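Local coordinates for protein serine protease (Arthrobacter nicotinovorans, PDB 3WY8) that probably cleaves peptide bonds as a trypsin-like serine protease with keratinolytic activity, this chain being the protease domain of a longer protein, at residues Gln3-Val8 with Lys126-Pro131; Ser187-Gly192 with Ser198-Pro203. One frame throughout, in Å; residues are numbered along the deposited sequence.

Interaction 1 of 2, residues Gln3-Val8 with Lys126-Pro131; sequences QSETPV and KSFGYP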
loop_
_atom_site.group_PDB
_atom_site.type_symbol
_atom_site.label_atom_id
_atom_site.label_comp_id
_atom_site.label_asym_id
_atom_site.label_seq_id
_atom_site.Cartn_x
_atom_site.Cartn_y
_atom_site.Cartn_z
ATOM N N GLN A 3 15.091 -7.828 -3.828
ATOM C CA GLN A 3 14.917 -9.206 -4.289
ATOM C C GLN A 3 13.573 -9.486 -4.945
ATOM O O GLN A 3 12.601 -8.746 -4.755
ATOM C CB GLN A 3 15.214 -10.219 -3.170
ATOM C CG GLN A 3 14.452 -10.018 -1.881
ATOM C CD GLN A 3 15.077 -10.750 -0.689
ATOM O OE1 GLN A 3 15.581 -11.863 -0.817
ATOM N NE2 GLN A 3 15.028 -10.122 0.477
ATOM N N SER A 4 13.545 -10.555 -5.736
ATOM C CA SER A 4 12.309 -11.100 -6.267
ATOM C C SER A 4 11.675 -11.992 -5.208
ATOM O O SER A 4 12.382 -12.656 -4.442
ATOM C CB SER A 4 12.583 -11.896 -7.544
ATOM O OG SER A 4 13.113 -11.058 -8.559
ATOM N N GLU A 5 10.348 -11.997 -5.171
ATOM C CA GLU A 5 9.586 -12.696 -4.140
ATOM C C GLU A 5 8.520 -13.595 -4.754
ATOM O O GLU A 5 7.855 -13.206 -5.718
ATOM C CB GLU A 5 8.892 -11.675 -3.227
ATOM C CG GLU A 5 9.834 -10.766 -2.445
ATOM C CD GLU A 5 10.529 -11.475 -1.290
ATOM O OE1 GLU A 5 10.111 -12.594 -0.917
ATOM O OE2 GLU A 5 11.498 -10.906 -0.754
ATOM N N THR A 6 8.345 -14.796 -4.202
ATOM C CA THR A 6 7.189 -15.606 -4.585
ATOM C C THR A 6 5.943 -14.903 -4.065
ATOM O O THR A 6 6.024 -14.178 -3.063
ATOM C CB THR A 6 7.226 -17.049 -4.034
ATOM O OG1 THR A 6 7.407 -17.020 -2.615
ATOM C CG2 THR A 6 8.336 -17.833 -4.682
ATOM N N PRO A 7 4.796 -15.100 -4.743
ATOM C CA PRO A 7 3.570 -14.421 -4.333
ATOM C C PRO A 7 3.246 -14.658 -2.861
ATOM O O PRO A 7 3.461 -15.756 -2.335
ATOM C CB PRO A 7 2.504 -15.063 -5.222
ATOM C CG PRO A 7 3.252 -15.489 -6.439
ATOM C CD PRO A 7 4.573 -15.954 -5.926
ATOM N N VAL A 8 2.754 -13.614 -2.208
ATOM C CA VAL A 8 2.355 -13.685 -0.812
ATOM C C VAL A 8 0.847 -13.503 -0.800
ATOM O O VAL A 8 0.322 -12.555 -1.392
ATOM C CB VAL A 8 3.065 -12.596 0.032
ATOM C CG1 VAL A 8 2.497 -12.527 1.457
ATOM C CG2 VAL A 8 4.578 -12.845 0.064
ATOM N N LYS A 126 10.896 -4.445 5.805
ATOM C CA LYS A 126 10.910 -5.070 4.490
ATOM C C LYS A 126 9.643 -4.619 3.765
ATOM O O LYS A 126 8.536 -4.813 4.265
ATOM C CB LYS A 126 10.985 -6.595 4.594
ATOM C CG LYS A 126 11.190 -7.286 3.236
ATOM C CD LYS A 126 11.424 -8.783 3.385
ATOM C CE LYS A 126 11.650 -9.429 2.026
ATOM N NZ LYS A 126 12.033 -10.872 2.106
ATOM N N SER A 127 9.828 -3.984 2.610
ATOM C CA SER A 127 8.727 -3.445 1.816
ATOM C C SER A 127 8.499 -4.285 0.572
ATOM O O SER A 127 9.448 -4.758 -0.045
ATOM C CB SER A 127 9.020 -1.999 1.414
ATOM O OG SER A 127 8.183 -1.581 0.339
ATOM N N PHE A 128 7.234 -4.453 0.209
ATOM C CA PHE A 128 6.850 -5.258 -0.944
ATOM C C PHE A 128 6.060 -4.442 -1.950
ATOM O O PHE A 128 5.417 -3.465 -1.590
ATOM C CB PHE A 128 5.993 -6.433 -0.487
ATOM C CG PHE A 128 6.745 -7.461 0.304
ATOM C CD1 PHE A 128 7.134 -8.661 -0.293
ATOM C CD2 PHE A 128 7.050 -7.246 1.647
ATOM C CE1 PHE A 128 7.823 -9.632 0.439
ATOM C CE2 PHE A 128 7.746 -8.207 2.387
ATOM C CZ PHE A 128 8.134 -9.400 1.777
ATOM N N GLY A 129 6.098 -4.850 -3.213
ATOM C CA GLY A 129 5.268 -4.210 -4.225
ATOM C C GLY A 129 5.343 -4.869 -5.583
ATOM O O GLY A 129 6.109 -5.816 -5.786
ATOM N N TYR A 130 4.532 -4.350 -6.500
ATOM C CA TYR A 130 4.528 -4.761 -7.894
ATOM C C TYR A 130 5.029 -3.603 -8.767
ATOM O O TYR A 130 4.231 -2.944 -9.443
ATOM C CB TYR A 130 3.114 -5.175 -8.312
ATOM C CG TYR A 130 2.692 -6.522 -7.792
ATOM C CD1 TYR A 130 2.917 -7.674 -8.541
ATOM C CD2 TYR A 130 2.067 -6.649 -6.548
ATOM C CE1 TYR A 130 2.535 -8.924 -8.058
ATOM C CE2 TYR A 130 1.675 -7.894 -6.061
ATOM C CZ TYR A 130 1.914 -9.023 -6.821
ATOM O OH TYR A 130 1.532 -10.259 -6.350
ATOM N N PRO A 131 6.355 -3.348 -8.758
ATOM C CA PRO A 131 6.862 -2.250 -9.579
ATOM C C PRO A 131 6.594 -2.510 -11.058
ATOM O O PRO A 131 6.758 -3.644 -11.525
ATOM C CB PRO A 131 8.366 -2.240 -9.280
ATOM C CG PRO A 131 8.680 -3.612 -8.793
ATOM C CD PRO A 131 7.443 -4.071 -8.069
HETATM O O HOH W 1 14.301 -11.115 3.684
HETATM O O HOH W 2 1.777 -11.376 -3.673
#
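The Phe-128 ring meets the side chain of Glu-5 obliquely, at one corner of the ring. CE1 of Phe-128 is 3.7 Å from Glu-5 CG and 3.7 Å from Glu-5 CD. The two side chains cross at about a right angle. The carboxylate is not stacked on the ring, because their planes are turned 58° apart. Glu-5 bends at its second torsion, chi2 -74°, and this fold carries the carboxylate past the ring corner to Lys-126.

The salt bridge lies there. Lys-126 NZ donates to Glu-5 OE2 at 2.9 Å. It arrives on the syn side of the carboxylate, 32° out of its plane. The lysine chain is extended from CB to NZ and comes from the direction opposite to Glu-5. Ser-143 OG is a second partner of OE2, so this oxygen is held from two residues.

Gln-3 crosses the end of Lys-126 at about a right angle. Its NE2 is 3.5 Å from Lys-126 NZ, but both are donors and do not bond. Water 1 links them, accepting from Lys-126 NZ at 2.8 Å and more weakly from Gln-3 NE2. At the other end, water 2 joins the segments. It accepts from Val-8 N at 2.8 Å and donates to Tyr-130 OH at 2.9 Å.

The two backbones do not pair directly. Strand 142-150 runs between them, with Gln-3 bonded to Ser-143 and Ser-127 to Cys-144 through the backbone, so the contact reaches across a middle strand. It packs the start of the chain on the second half of a chymotrypsin-like fold. Strand 174-177 borders the other edge of strand 124-129. Phe-128 also touches Ile-11, and Tyr-130 touches Lys-13, both on strand 11-18 of the six-stranded barrel.

Interaction 2 of 2, residues Ser187-Gly192 with Ser198-Pro203; sequences SVNSYG and STMYGP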
loop_
_atom_site.group_PDB
_atom_site.type_symbol
_atom_site.label_atom_id
_atom_site.label_comp_id
_atom_site.label_asym_id
_atom_site.label_seq_id
_atom_site.Cartn_x
_atom_site.Cartn_y
_atom_site.Cartn_z
ATOM N N SER A 187 3.791 1.002 7.379
ATOM C CA SER A 187 3.798 2.075 6.372
ATOM C C SER A 187 3.436 1.513 4.998
ATOM O O SER A 187 3.122 0.325 4.872
ATOM C CB SER A 187 5.149 2.806 6.326
ATOM O OG SER A 187 5.044 4.001 5.562
ATOM N N VAL A 188 3.457 2.380 3.984
ATOM C CA VAL A 188 3.272 1.990 2.582
ATOM C C VAL A 188 4.295 2.706 1.709
ATOM O O VAL A 188 4.807 3.756 2.084
ATOM C CB VAL A 188 1.852 2.332 2.048
ATOM C CG1 VAL A 188 0.788 1.497 2.746
ATOM C CG2 VAL A 188 1.551 3.827 2.187
ATOM N N ASN A 189 4.597 2.135 0.545
ATOM C CA ASN A 189 5.379 2.845 -0.468
ATOM C C ASN A 189 4.629 4.086 -0.958
ATOM O O ASN A 189 3.494 3.984 -1.427
ATOM C CB ASN A 189 5.673 1.925 -1.655
ATOM C CG ASN A 189 6.475 0.701 -1.263
ATOM O OD1 ASN A 189 7.398 0.779 -0.452
ATOM N ND2 ASN A 189 6.133 -0.442 -1.854
ATOM N N SER A 190 5.258 5.254 -0.846
ATOM C CA SER A 190 4.586 6.508 -1.205
ATOM C C SER A 190 5.272 7.302 -2.315
ATOM O O SER A 190 4.639 7.655 -3.318
ATOM C CB SER A 190 4.395 7.390 0.037
ATOM O OG SER A 190 3.928 8.683 -0.328
ATOM N N TYR A 191 6.553 7.603 -2.138
ATOM C CA TYR A 191 7.269 8.388 -3.134
ATOM C C TYR A 191 8.762 8.110 -3.173
ATOM O O TYR A 191 9.342 7.576 -2.225
ATOM C CB TYR A 191 7.015 9.898 -2.941
ATOM C CG TYR A 191 7.663 10.516 -1.712
ATOM C CD1 TYR A 191 8.952 11.056 -1.770
ATOM C CD2 TYR A 191 6.978 10.577 -0.498
ATOM C CE1 TYR A 191 9.546 11.631 -0.640
ATOM C CE2 TYR A 191 7.560 11.155 0.633
ATOM C CZ TYR A 191 8.840 11.675 0.553
ATOM O OH TYR A 191 9.421 12.238 1.662
ATOM N N GLY A 192 9.366 8.490 -4.294
ATOM C CA GLY A 192 10.812 8.545 -4.422
ATOM C C GLY A 192 11.176 9.829 -5.137
ATOM O O GLY A 192 10.304 10.535 -5.649
ATOM N N SER A 198 16.862 5.591 -5.716
ATOM C CA SER A 198 17.428 4.478 -4.959
ATOM C C SER A 198 16.937 4.450 -3.505
ATOM O O SER A 198 17.405 3.641 -2.701
ATOM C CB SER A 198 18.956 4.527 -5.014
ATOM O OG SER A 198 19.429 5.745 -4.468
ATOM N N THR A 199 15.988 5.329 -3.184
ATOM C CA THR A 199 15.337 5.348 -1.868
ATOM C C THR A 199 13.818 5.406 -2.045
ATOM O O THR A 199 13.320 6.142 -2.896
ATOM C CB THR A 199 15.812 6.562 -1.025
ATOM O OG1 THR A 199 17.236 6.516 -0.881
ATOM C CG2 THR A 199 15.176 6.555 0.360
ATOM N N MET A 200 13.098 4.600 -1.265
ATOM C CA MET A 200 11.637 4.650 -1.226
ATOM C C MET A 200 11.190 5.276 0.090
ATOM O O MET A 200 11.639 4.864 1.152
ATOM C CB MET A 200 11.047 3.242 -1.339
ATOM C CG MET A 200 9.527 3.188 -1.196
ATOM S SD MET A 200 8.714 3.849 -2.645
ATOM C CE MET A 200 8.976 2.491 -3.793
ATOM N N TYR A 201 10.295 6.257 0.006
ATOM C CA TYR A 201 9.740 6.900 1.193
ATOM C C TYR A 201 8.318 6.450 1.476
ATOM O O TYR A 201 7.527 6.235 0.554
ATOM C CB TYR A 201 9.798 8.422 1.065
ATOM C CG TYR A 201 11.203 8.933 1.173
ATOM C CD1 TYR A 201 11.766 9.196 2.421
ATOM C CD2 TYR A 201 11.986 9.118 0.035
ATOM C CE1 TYR A 201 13.074 9.636 2.534
ATOM C CE2 TYR A 201 13.300 9.573 0.139
ATOM C CZ TYR A 201 13.831 9.825 1.394
ATOM O OH TYR A 201 15.128 10.271 1.520
ATOM N N GLY A 202 8.021 6.302 2.766
ATOM C CA GLY A 202 6.686 5.960 3.241
ATOM C C GLY A 202 6.290 6.844 4.407
ATOM O O GLY A 202 7.148 7.233 5.211
ATOM N N PRO A 203 4.990 7.165 4.523
ATOM C CA PRO A 203 4.546 8.059 5.593
ATOM C C PRO A 203 4.591 7.414 6.978
ATOM O O PRO A 203 4.500 6.186 7.114
ATOM C CB PRO A 203 3.093 8.359 5.216
ATOM C CG PRO A 203 2.662 7.167 4.455
ATOM C CD PRO A 203 3.870 6.754 3.660
#
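The Tyr-191 ring turns one face to Tyr-201. CB of Tyr-201 sits over the centre of that face, a CH-pi contact 3.5 Å from the centroid of the Tyr-191 ring. The two rings are near parallel, at 12°, but slid apart with centroids 5.0 Å from each other, so they barely overlap. Tyr-191 CG lies between the backbone N and the carbonyl carbon, chi1 71°, which folds the ring back against Tyr-201. Tyr-191 O lies in plane at the edge of the Tyr-201 ring. The Tyr-191 hydroxyl bonds Asp-151 and Thr-159.

The bend of Met-200 at chi2 brings SD to 3.7 Å from Asn-189 CB, while CG lies 3.3 Å from Asn-189 OD1. The bend at chi3 turns CE towards the same side chain. The amide of Asn-189 is fixed by bonds to Ser-127, Trp-175 and Ser-170. Ser-187 turns OG away from its own N, chi1 -168°, and donates to Pro-203 O at 2.7 Å. Val-188 CG2 and Ser-190 CB both pack on Pro-203 CD.

Tyr-201 O accepts from Ser-190 N at 2.8 Å and from Tyr-191 N at 3.2 Å. Tyr-201 N returns a bond to Tyr-191 O.

Ser-190 and Tyr-191 together face Tyr-201, which makes a classic beta bulge on an antiparallel pair. Ser-190 OG bonds Asp-92, the aspartate of a probable Ser-His-Asp catalytic triad. This is consistent with the chymotrypsin fold, where a serine in the equivalent segment holds the triad aspartate and the following residues border the substrate cleft.

How the interactions relate
Interaction 1 and interaction 2 have centres about 14 Å apart and come in series along the chain. Both belong to the antiparallel sheet of the second half of the chain. Strand 124-129 connects to strand 185-188 through strand 174-177, and to strand 199-202 through strands 142-150 and 160-163. The two also touch directly: Ser-127 OG is 2.6 Å from Asn-189 OD1, a probable hydrogen bond. Segment 3-8 joins this sheet through pairing of strand 3-4 with strand 142-150, and interaction 1 adds side-chain contacts across that strand. Interaction 2 lies deeper, beside the probable catalytic triad. Such a two-part layout, with the active site between the halves, matches the chymotrypsin fold.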